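PDB 4LW8: putative epimerase, which probably acts as an NAD(P)-dependent sugar-nucleotide epimerase or dehydratase in the biosynthesis of the lipopolysaccharide O-antigen of Burkholderia cenocepacia. Local coordinates for residues I180-F186 with A243-V249. Residues are numbered along the deposited sequence; the frame is centred on the assembly and turned at random.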
loop_
_atom_site.group_PDB
_atom_site.type_symbol
_atom_site.label_atom_id
_atom_site.label_comp_id
_atom_site.label_asym_id
_atom_site.label_seq_id
_atom_site.Cartn_x
_atom_site.Cartn_y
_atom_site.Cartn_z
ATOM N N ILE A 180 -8.656 -2.990 16.306
ATOM C CA ILE A 180 -7.825 -3.707 15.338
ATOM C C ILE A 180 -6.388 -3.818 15.818
ATOM O O ILE A 180 -5.756 -2.817 16.144
ATOM C CB ILE A 180 -7.853 -3.010 13.950
ATOM C CG1 ILE A 180 -9.266 -3.079 13.367
ATOM C CG2 ILE A 180 -6.827 -3.655 12.969
ATOM C CD1 ILE A 180 -9.484 -2.204 12.130
ATOM N N VAL A 181 -5.891 -5.048 15.867
ATOM C CA VAL A 181 -4.520 -5.340 16.258
ATOM C C VAL A 181 -3.824 -5.949 15.060
ATOM O O VAL A 181 -4.394 -6.814 14.385
ATOM C CB VAL A 181 -4.466 -6.300 17.463
ATOM C CG1 VAL A 181 -3.036 -6.487 17.934
ATOM C CG2 VAL A 181 -5.323 -5.741 18.598
ATOM N N ILE A 182 -2.610 -5.481 14.776
ATOM C CA ILE A 182 -1.874 -5.979 13.621
ATOM C C ILE A 182 -0.661 -6.791 14.087
ATOM O O ILE A 182 0.129 -6.331 14.912
ATOM C CB ILE A 182 -1.417 -4.821 12.678
ATOM C CG1 ILE A 182 -2.633 -4.071 12.093
ATOM C CG2 ILE A 182 -0.539 -5.387 11.563
ATOM C CD1 ILE A 182 -2.303 -2.761 11.380
ATOM N N ALA A 183 -0.525 -8.012 13.571
ATOM C CA ALA A 183 0.637 -8.818 13.882
ATOM C C ALA A 183 1.588 -8.840 12.683
ATOM O O ALA A 183 1.146 -8.928 11.533
ATOM C CB ALA A 183 0.214 -10.239 14.297
ATOM N N ARG A 184 2.886 -8.674 12.939
ATOM C CA ARG A 184 3.900 -8.870 11.898
ATOM C C ARG A 184 4.771 -10.075 12.235
ATOM O O ARG A 184 5.848 -9.914 12.809
ATOM C CB ARG A 184 4.787 -7.630 11.717
ATOM C CG ARG A 184 4.109 -6.453 11.052
ATOM C CD ARG A 184 4.965 -5.198 11.161
ATOM N NE ARG A 184 4.344 -4.071 10.479
ATOM C CZ ARG A 184 4.777 -2.816 10.560
ATOM N NH1 ARG A 184 5.847 -2.528 11.288
ATOM N NH2 ARG A 184 4.131 -1.852 9.910
ATOM N N PRO A 185 4.299 -11.285 11.901
ATOM C CA PRO A 185 5.092 -12.482 12.204
ATOM C C PRO A 185 6.366 -12.534 11.390
ATOM O O PRO A 185 6.368 -12.208 10.197
ATOM C CB PRO A 185 4.159 -13.641 11.807
ATOM C CG PRO A 185 3.259 -13.032 10.723
ATOM C CD PRO A 185 3.018 -11.622 11.236
ATOM N N PHE A 186 7.453 -12.932 12.023
ATOM C CA PHE A 186 8.647 -13.292 11.261
ATOM C C PHE A 186 8.454 -14.724 10.756
ATOM O O PHE A 186 7.349 -15.253 10.876
ATOM C CB PHE A 186 9.909 -13.115 12.112
ATOM C CG PHE A 186 10.353 -11.679 12.215
ATOM C CD1 PHE A 186 9.542 -10.732 12.837
ATOM C CD2 PHE A 186 11.549 -11.259 11.623
ATOM C CE1 PHE A 186 9.924 -9.396 12.907
ATOM C CE2 PHE A 186 11.946 -9.909 11.684
ATOM C CZ PHE A 186 11.132 -8.981 12.330
ATOM N N ALA A 243 -6.088 -2.246 20.772
ATOM C CA ALA A 243 -6.559 -1.624 19.544
ATOM C C ALA A 243 -5.593 -0.558 19.027
ATOM O O ALA A 243 -5.088 0.241 19.799
ATOM C CB ALA A 243 -7.949 -1.014 19.782
ATOM N N GLY A 244 -5.325 -0.568 17.724
ATOM C CA GLY A 244 -4.509 0.464 17.106
ATOM C C GLY A 244 -3.019 0.181 17.109
ATOM O O GLY A 244 -2.226 0.985 16.614
ATOM N N GLU A 245 -2.631 -0.965 17.657
ATOM C CA GLU A 245 -1.215 -1.276 17.855
ATOM C C GLU A 245 -0.717 -2.403 16.945
ATOM O O GLU A 245 -1.443 -3.367 16.686
ATOM C CB GLU A 245 -0.978 -1.638 19.326
ATOM C CG GLU A 245 -1.244 -0.481 20.274
ATOM C CD GLU A 245 -0.320 0.699 19.993
ATOM O OE1 GLU A 245 0.881 0.450 19.800
ATOM O OE2 GLU A 245 -0.790 1.860 19.934
ATOM N N THR A 246 0.528 -2.272 16.482
ATOM C CA THR A 246 1.183 -3.258 15.620
ATOM C C THR A 246 2.287 -3.978 16.395
ATOM O O THR A 246 3.025 -3.345 17.142
ATOM C CB THR A 246 1.780 -2.587 14.365
ATOM O OG1 THR A 246 0.729 -2.036 13.567
ATOM C CG2 THR A 246 2.587 -3.573 13.528
ATOM N N PHE A 247 2.394 -5.296 16.234
ATOM C CA PHE A 247 3.364 -6.077 17.011
ATOM C C PHE A 247 4.167 -7.057 16.161
ATOM O O PHE A 247 3.588 -7.868 15.436
ATOM C CB PHE A 247 2.659 -6.884 18.112
ATOM C CG PHE A 247 1.946 -6.047 19.140
ATOM C CD1 PHE A 247 0.635 -5.662 18.949
ATOM C CD2 PHE A 247 2.583 -5.676 20.309
ATOM C CE1 PHE A 247 -0.022 -4.893 19.900
ATOM C CE2 PHE A 247 1.939 -4.908 21.267
ATOM C CZ PHE A 247 0.636 -4.513 21.063
ATOM N N ASN A 248 5.491 -6.984 16.249
ATOM C CA ASN A 248 6.330 -8.090 15.796
ATOM C C ASN A 248 5.967 -9.359 16.570
ATOM O O ASN A 248 5.734 -9.308 17.785
ATOM C CB ASN A 248 7.816 -7.782 16.010
ATOM C CG ASN A 248 8.343 -6.717 15.073
ATOM O OD1 ASN A 248 7.737 -6.418 14.038
ATOM N ND2 ASN A 248 9.483 -6.136 15.430
ATOM N N VAL A 249 5.921 -10.490 15.881
ATOM C CA VAL A 249 5.844 -11.791 16.550
ATOM C C VAL A 249 7.021 -12.607 16.028
ATOM O O VAL A 249 7.107 -12.888 14.832
ATOM C CB VAL A 249 4.485 -12.506 16.307
ATOM C CG1 VAL A 249 4.454 -13.879 16.981
ATOM C CG2 VAL A 249 3.338 -11.641 16.840
#
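Ile182 and Thr246 sit side by side where two parallel strands of the Rossmann-type sheet pair, 180-185 with 246-249, the latter following helix 227-240. The backbone ladder has the parallel pattern: Ile182 N gives a nearly straight bond to Glu245 O (176°), and Ile182 O takes Phe247 N at 2.8 Å. Arg184 repeats the pattern two residues on, its N bonding Phe247 O at 2.7 Å and its O receiving Val249 N from above the carbonyl plane. Phe186 N continues the ladder to Val249 O.

The Arg184 side chain runs outward past Thr246. CB lies 3.9 Å from Asn248 OD1; CG and then CD pass the methyl of Thr246, CD coming within 3.7 Å of CG2. The chain stays extended to NE (chi3 178°), which lies 3.6 Å from Thr246 CG2, and this methyl sits above the guanidinium plane, nearer its border than its centre. At the tip NH2 forms a salt bridge with Glu168 of helix 159-172, and NH1 bonds Tyr140 OH, which also meets Asn248 OD1. One tyrosine hydroxyl thus ties both strands together on this face.

On the other face the contacts between the two strands are apolar: Val181 CG1 touches Phe247 CD1, while Ala183 and Pro185 pack on Tyr234 and Val249 on Ala233. Back on the Arg184 face, the Phe186 ring stands almost perpendicular to the Asn248 amide, presenting its edge, with CE1 3.8 Å from Asn248 CG.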